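Adenylate cyclase-like protein (Chlamydia trachomatis, PDB 4QO6) is a structural component of the inner-membrane ring of the type III secretion system, this chain holding part of its periplasmic region. Local coordinates at residues A[87-92]-A[103-107]. Sequence-based numbering, arbitrary orientation.
Sequences EFKGIS and ISGYL
Ile91 holds CG1 beside its own backbone N (chi1 -54°) and CG2 opposite that N, which splits its two branches between Leu107 and Ile103 of the facing segment. The contact lies where strand 92-95 begins alongside the later part of strand 100-107, an antiparallel pair in the periplasmic PD2 domain, a member of the BON clan; a type I turn from Phe88 to Ile91 leads into the first strand. CG2 of Ile91 presses on CD1 of Ile103 at 3.4 Å, closer than usual for two carbons. On the other branch, CD1 of Ile91 lies 3.8 Å from CD2 of Leu107, the two side chains crossing at about a right angle. That same CD2 also reaches the edge of the Phe88 ring, near its plane, with CD1 of Phe88 4.2 Å away. Leu82 of helix 71-83 touches Phe88, Ile91 and Ile103, so the helix packs on these three.

Ser92 and Ser104 form a hydrogen-bonded antiparallel pair: Ser92 N gives to Ser104 O at 3.1 Å, and Ser104 N returns a bond to Ser92 O at 2.9 Å. Both bonds are nearly straight, about 160° at the hydrogen. Gly105 (phi 128°, a backbone region mainly open to glycine) lets Gly90 O come to 3.8 Å from its CA. Close by, one water bonds Ser92 OG at 3.0 Å.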
ATOM      1  N   GLU A  87       2.353  -6.677 -16.444  1.00 46.41           N
ATOM      2  CA  GLU A  87       2.394  -5.256 -16.085  1.00 51.43           C
ATOM      3  C   GLU A  87       2.201  -5.008 -14.548  1.00 46.66           C
ATOM      4  O   GLU A  87       2.853  -4.140 -13.981  1.00 48.21           O
ATOM      5  CB  GLU A  87       1.370  -4.498 -16.959  1.00 55.79           C
ATOM      6  CG  GLU A  87       1.372  -2.971 -16.874  1.00 70.69           C
ATOM      7  CD  GLU A  87       2.392  -2.269 -17.768  1.00 80.86           C
ATOM      8  OE1 GLU A  87       3.329  -2.934 -18.267  1.00 89.39           O
ATOM      9  OE2 GLU A  87       2.268  -1.031 -17.954  1.00 82.89           O
ATOM     10  N   PHE A  88       1.348  -5.785 -13.860  1.00 44.25           N
ATOM     11  CA  PHE A  88       0.963  -5.454 -12.465  1.00 42.69           C
ATOM     12  C   PHE A  88       1.294  -6.454 -11.380  1.00 43.21           C
ATOM     13  O   PHE A  88       0.838  -6.295 -10.279  1.00 38.25           O
ATOM     14  CB  PHE A  88      -0.534  -5.153 -12.373  1.00 36.33           C
ATOM     15  CG  PHE A  88      -1.000  -4.180 -13.388  1.00 35.12           C
ATOM     16  CD1 PHE A  88      -0.388  -2.946 -13.507  1.00 36.76           C
ATOM     17  CD2 PHE A  88      -2.040  -4.483 -14.213  1.00 34.23           C
ATOM     18  CE1 PHE A  88      -0.802  -2.039 -14.451  1.00 37.56           C
ATOM     19  CE2 PHE A  88      -2.457  -3.586 -15.173  1.00 33.64           C
ATOM     20  CZ  PHE A  88      -1.831  -2.365 -15.293  1.00 35.98           C
ATOM     21  N   LYS A  89       2.112  -7.451 -11.650  1.00 52.16           N
ATOM     22  CA  LYS A  89       2.203  -8.550 -10.703  1.00 57.41           C
ATOM     23  C   LYS A  89       2.801  -8.158  -9.302  1.00 52.66           C
ATOM     24  O   LYS A  89       2.469  -8.832  -8.316  1.00 52.63           O
ATOM     25  CB  LYS A  89       2.842  -9.802 -11.340  1.00 63.37           C
ATOM     26  CG  LYS A  89       4.255  -9.627 -11.897  1.00 69.46           C
ATOM     27  CD  LYS A  89       5.008 -10.955 -11.854  1.00 72.34           C
ATOM     28  CE  LYS A  89       6.143 -11.032 -12.863  1.00 74.74           C
ATOM     29  NZ  LYS A  89       5.635 -11.475 -14.190  1.00 76.07           N
ATOM     30  N   GLY A  90       3.601  -7.081  -9.195  1.00 42.74           N
ATOM     31  CA  GLY A  90       4.030  -6.570  -7.861  1.00 39.86           C
ATOM     32  C   GLY A  90       2.941  -5.785  -7.039  1.00 39.85           C
ATOM     33  O   GLY A  90       3.183  -5.316  -5.935  1.00 37.91           O
ATOM     34  N   ILE A  91       1.746  -5.652  -7.599  1.00 31.69           N
ATOM     35  CA  ILE A  91       0.626  -4.930  -7.016  1.00 32.06           C
ATOM     36  C   ILE A  91      -0.340  -5.927  -6.315  1.00 29.68           C
ATOM     37  O   ILE A  91      -0.752  -6.922  -6.910  1.00 26.99           O
ATOM     38  CB  ILE A  91      -0.158  -4.228  -8.163  1.00 29.88           C
ATOM     39  CG1 ILE A  91       0.760  -3.348  -9.038  1.00 29.16           C
ATOM     40  CG2 ILE A  91      -1.382  -3.466  -7.637  1.00 31.55           C
ATOM     41  CD1 ILE A  91       1.457  -2.243  -8.267  1.00 32.86           C
ATOM     42  N   SER A  92      -0.749  -5.616  -5.087  1.00 28.73           N
ATOM     43  CA  SER A  92      -1.789  -6.376  -4.418  1.00 26.26           C
ATOM     44  C   SER A  92      -2.816  -5.527  -3.683  1.00 25.29           C
ATOM     45  O   SER A  92      -2.591  -4.365  -3.408  1.00 24.24           O
ATOM     46  CB  SER A  92      -1.172  -7.359  -3.456  1.00 27.96           C
ATOM     47  OG  SER A  92      -0.375  -6.709  -2.534  1.00 28.93           O
ATOM     48  N   ILE A 103      -4.971  -0.671  -2.190  1.00 22.80           N
ATOM     49  CA  ILE A 103      -4.164  -1.231  -3.273  1.00 23.69           C
ATOM     50  C   ILE A 103      -2.735  -0.695  -3.056  1.00 23.23           C
ATOM     51  O   ILE A 103      -2.542   0.524  -2.890  1.00 22.27           O
ATOM     52  CB  ILE A 103      -4.737  -0.867  -4.690  1.00 26.83           C
ATOM     53  CG1 ILE A 103      -3.898  -1.462  -5.821  1.00 28.74           C
ATOM     54  CG2 ILE A 103      -4.796   0.622  -4.946  1.00 25.75           C
ATOM     55  CD1 ILE A 103      -4.362  -2.837  -6.193  1.00 32.39           C
ATOM     56  N   SER A 104      -1.733  -1.585  -3.091  1.00 20.91           N
ATOM     57  CA  SER A 104      -0.378  -1.189  -2.689  1.00 21.84           C
ATOM     58  C   SER A 104       0.645  -1.896  -3.523  1.00 20.04           C
ATOM     59  O   SER A 104       0.324  -2.872  -4.163  1.00 18.32           O
ATOM     60  CB  SER A 104      -0.153  -1.481  -1.188  1.00 21.35           C
ATOM     61  OG  SER A 104      -0.217  -2.871  -1.005  1.00 22.08           O
ATOM     62  N   GLY A 105       1.879  -1.395  -3.459  1.00 21.76           N
ATOM     63  CA  GLY A 105       3.046  -1.885  -4.212  1.00 22.02           C
ATOM     64  C   GLY A 105       3.746  -0.755  -4.973  1.00 25.03           C
ATOM     65  O   GLY A 105       3.457   0.416  -4.734  1.00 26.11           O
ATOM     66  N   TYR A 106       4.626  -1.115  -5.918  1.00 25.98           N
ATOM     67  CA  TYR A 106       5.425  -0.182  -6.725  1.00 27.93           C
ATOM     68  C   TYR A 106       5.088  -0.301  -8.193  1.00 26.89           C
ATOM     69  O   TYR A 106       4.859  -1.380  -8.637  1.00 31.43           O
ATOM     70  CB  TYR A 106       6.946  -0.498  -6.564  1.00 28.28           C
ATOM     71  CG  TYR A 106       7.411  -0.283  -5.164  1.00 26.76           C
ATOM     72  CD1 TYR A 106       7.689   0.990  -4.706  1.00 26.58           C
ATOM     73  CD2 TYR A 106       7.505  -1.343  -4.271  1.00 25.90           C
ATOM     74  CE1 TYR A 106       8.057   1.204  -3.387  1.00 27.96           C
ATOM     75  CE2 TYR A 106       7.897  -1.137  -2.964  1.00 27.12           C
ATOM     76  CZ  TYR A 106       8.179   0.130  -2.536  1.00 26.94           C
ATOM     77  OH  TYR A 106       8.555   0.330  -1.231  1.00 29.78           O
ATOM     78  N   LEU A 107       5.046   0.803  -8.916  1.00 29.81           N
ATOM     79  CA  LEU A 107       5.032   0.838 -10.389  1.00 37.10           C
ATOM     80  C   LEU A 107       6.205   1.736 -10.778  1.00 41.22           C
ATOM     81  O   LEU A 107       6.722   2.485  -9.947  1.00 39.31           O
ATOM     82  CB  LEU A 107       3.712   1.419 -10.984  1.00 38.15           C
ATOM     83  CG  LEU A 107       2.465   0.548 -10.739  1.00 40.22           C
ATOM     84  CD1 LEU A 107       1.149   1.208 -11.060  1.00 41.66           C
ATOM     85  CD2 LEU A 107       2.597  -0.745 -11.519  1.00 42.57           C
TER
HETATM   86  O   HOH W   1       2.224  -5.728  -3.633  1.00 34.99           O
HETATM   87  O   HOH W   2      -2.527  -3.633  -0.001  1.00 34.08           O